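Local coordinates for protein MdbA (Actinomyces oris, PDB 4Z7X) that probably forms disulfide bonds in secreted proteins as a thioredoxin-fold thiol-disulfide oxidoreductase linked to sortase-mediated pilus assembly, at residues E132-A137 against S144-E149. Numbering follows the deposited sequence.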
loop_
_atom_site.group_PDB
_atom_site.type_symbol
_atom_site.label_atom_id
_atom_site.label_comp_id
_atom_site.label_asym_id
_atom_site.label_seq_id
_atom_site.Cartn_x
_atom_site.Cartn_y
_atom_site.Cartn_z
ATOM N N GLU A 132 -6.601 -7.258 -6.257
ATOM C CA GLU A 132 -7.367 -8.431 -6.711
ATOM C C GLU A 132 -8.016 -8.148 -8.061
ATOM O O GLU A 132 -8.117 -9.017 -8.923
ATOM C CB GLU A 132 -8.427 -8.795 -5.645
ATOM C CG GLU A 132 -9.239 -10.049 -5.928
ATOM C CD GLU A 132 -9.913 -10.582 -4.669
ATOM O OE1 GLU A 132 -9.693 -10.026 -3.568
ATOM O OE2 GLU A 132 -10.687 -11.541 -4.775
ATOM N N ILE A 133 -8.486 -6.922 -8.238
ATOM C CA ILE A 133 -9.059 -6.543 -9.550
ATOM C C ILE A 133 -8.005 -6.782 -10.657
ATOM O O ILE A 133 -8.286 -7.372 -11.710
ATOM C CB ILE A 133 -9.521 -5.057 -9.596
ATOM C CG1 ILE A 133 -10.774 -4.854 -8.773
ATOM C CG2 ILE A 133 -9.817 -4.587 -11.007
ATOM C CD1 ILE A 133 -11.190 -3.408 -8.622
ATOM N N PHE A 134 -6.799 -6.302 -10.411
ATOM C CA PHE A 134 -5.741 -6.388 -11.388
ATOM C C PHE A 134 -5.363 -7.846 -11.608
ATOM O O PHE A 134 -5.216 -8.281 -12.741
ATOM C CB PHE A 134 -4.535 -5.555 -10.926
ATOM C CG PHE A 134 -3.518 -5.303 -11.999
ATOM C CD1 PHE A 134 -3.594 -4.167 -12.792
ATOM C CD2 PHE A 134 -2.489 -6.184 -12.217
ATOM C CE1 PHE A 134 -2.664 -3.928 -13.784
ATOM C CE2 PHE A 134 -1.549 -5.951 -13.213
ATOM C CZ PHE A 134 -1.634 -4.819 -13.996
ATOM N N SER A 135 -5.221 -8.610 -10.523
ATOM C CA SER A 135 -4.905 -10.017 -10.672
ATOM C C SER A 135 -5.954 -10.766 -11.484
ATOM O O SER A 135 -5.636 -11.590 -12.334
ATOM C CB SER A 135 -4.769 -10.697 -9.307
ATOM O OG SER A 135 -3.656 -10.227 -8.628
ATOM N N GLN A 136 -7.221 -10.504 -11.221
ATOM C CA GLN A 136 -8.249 -11.204 -11.959
ATOM C C GLN A 136 -8.170 -10.797 -13.457
ATOM O O GLN A 136 -8.341 -11.643 -14.380
ATOM C CB GLN A 136 -9.627 -10.930 -11.345
ATOM C CG GLN A 136 -9.837 -11.670 -10.019
ATOM C CD GLN A 136 -9.778 -13.186 -10.177
ATOM O OE1 GLN A 136 -10.499 -13.774 -10.982
ATOM N NE2 GLN A 136 -8.898 -13.818 -9.419
ATOM N N ALA A 137 -7.898 -9.522 -13.740
ATOM C CA ALA A 137 -7.789 -9.092 -15.145
ATOM C C ALA A 137 -6.624 -9.759 -15.883
ATOM O O ALA A 137 -6.751 -10.090 -17.047
ATOM C CB ALA A 137 -7.711 -7.555 -15.274
ATOM N N SER A 144 -12.940 -5.447 -17.528
ATOM C CA SER A 144 -14.145 -4.615 -17.404
ATOM C C SER A 144 -14.327 -3.938 -16.038
ATOM O O SER A 144 -15.105 -2.984 -15.921
ATOM C CB SER A 144 -15.423 -5.414 -17.775
ATOM O OG SER A 144 -15.699 -6.468 -16.862
ATOM N N ASN A 145 -13.702 -4.497 -15.004
ATOM C CA ASN A 145 -13.770 -3.951 -13.645
ATOM C C ASN A 145 -12.654 -2.975 -13.332
ATOM O O ASN A 145 -12.588 -2.448 -12.194
ATOM C CB ASN A 145 -13.690 -5.080 -12.618
ATOM C CG ASN A 145 -14.817 -6.039 -12.748
ATOM O OD1 ASN A 145 -15.987 -5.636 -12.801
ATOM N ND2 ASN A 145 -14.490 -7.319 -12.838
HETATM N N MSE A 146 -11.776 -2.724 -14.302
HETATM C CA MSE A 146 -10.677 -1.737 -14.099
HETATM C C MSE A 146 -11.188 -0.331 -14.350
HETATM O O MSE A 146 -10.761 0.372 -15.294
HETATM C CB MSE A 146 -9.470 -2.112 -14.937
HETATM C CG MSE A 146 -8.934 -3.440 -14.432
HETATM SE SE MSE A 146 -7.282 -3.881 -15.372
HETATM C CE MSE A 146 -6.093 -2.569 -14.536
ATOM N N THR A 147 -12.179 0.045 -13.531
ATOM C CA THR A 147 -12.893 1.292 -13.668
ATOM C C THR A 147 -13.227 1.820 -12.286
ATOM O O THR A 147 -13.098 1.084 -11.292
ATOM C CB THR A 147 -14.234 1.040 -14.377
ATOM O OG1 THR A 147 -15.027 0.143 -13.603
ATOM C CG2 THR A 147 -14.035 0.457 -15.776
ATOM N N VAL A 148 -13.714 3.062 -12.220
ATOM C CA VAL A 148 -14.265 3.588 -10.976
ATOM C C VAL A 148 -15.385 2.669 -10.429
ATOM O O VAL A 148 -15.431 2.360 -9.241
ATOM C CB VAL A 148 -14.788 5.039 -11.137
ATOM C CG1 VAL A 148 -15.489 5.499 -9.877
ATOM C CG2 VAL A 148 -13.621 5.929 -11.452
ATOM N N GLU A 149 -16.257 2.201 -11.318
ATOM C CA GLU A 149 -17.376 1.371 -10.914
ATOM C C GLU A 149 -16.882 0.051 -10.316
ATOM O O GLU A 149 -17.428 -0.416 -9.338
ATOM C CB GLU A 149 -18.287 1.130 -12.123
ATOM C CG GLU A 149 -18.980 2.416 -12.589
ATOM C CD GLU A 149 -18.090 3.504 -13.238
ATOM O OE1 GLU A 149 -17.120 3.171 -13.978
ATOM O OE2 GLU A 149 -18.390 4.727 -13.026
#
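The carbonyl oxygen of Asn145 takes a weak bond from Thr147 N (2.9 Å) and is in van der Waals contact with Ile133 CG2 (3.7 Å). That weak bond closes an inverse gamma turn centred on Met146. The turn leads into helix 148-157, where Thr147 is the N-cap and its OG1 bonds to Gly150 N.

Met146, deposited as selenomethionine, carries most of the contact. Three side chains of helix 123-140 meet three parts of it. Ile133 CG2 packs on Met146 CG at 3.7 Å, with the two side chains running past each other in opposite directions. Ala137, one helical turn on from Ile133, puts its CB 3.7 Å from Met146 SE. A bend about the CG-SE bond (chi3 72°) turns Met146 CE to Phe134. In the one of its two conformers described here, Phe134 has CG anti to the backbone N (chi1 -166°), which carries the ring to where Met146 CE meets it obliquely. Met146 SE is 5.4 Å from the centroid of the Phe134 ring and 48° off its normal, a Met-aromatic contact that is tentative in detail.

The Phe134 side chain also touches Ser68 and Ala71 of helix 68-86, near Cys67 and Cys70, which fit a thioredoxin-type CxxC and are probably the redox pair. Trp104 of helix 103-118 touches both Ile133 and Met146, and Ile133 also reaches Leu151 and Ala154 of helix 148-157.

No hydrogen bond joins the two segments. At the protein surface, the C-terminal half of helix 123-140 and the entry to helix 148-157 therefore meet through dispersion and shape fit.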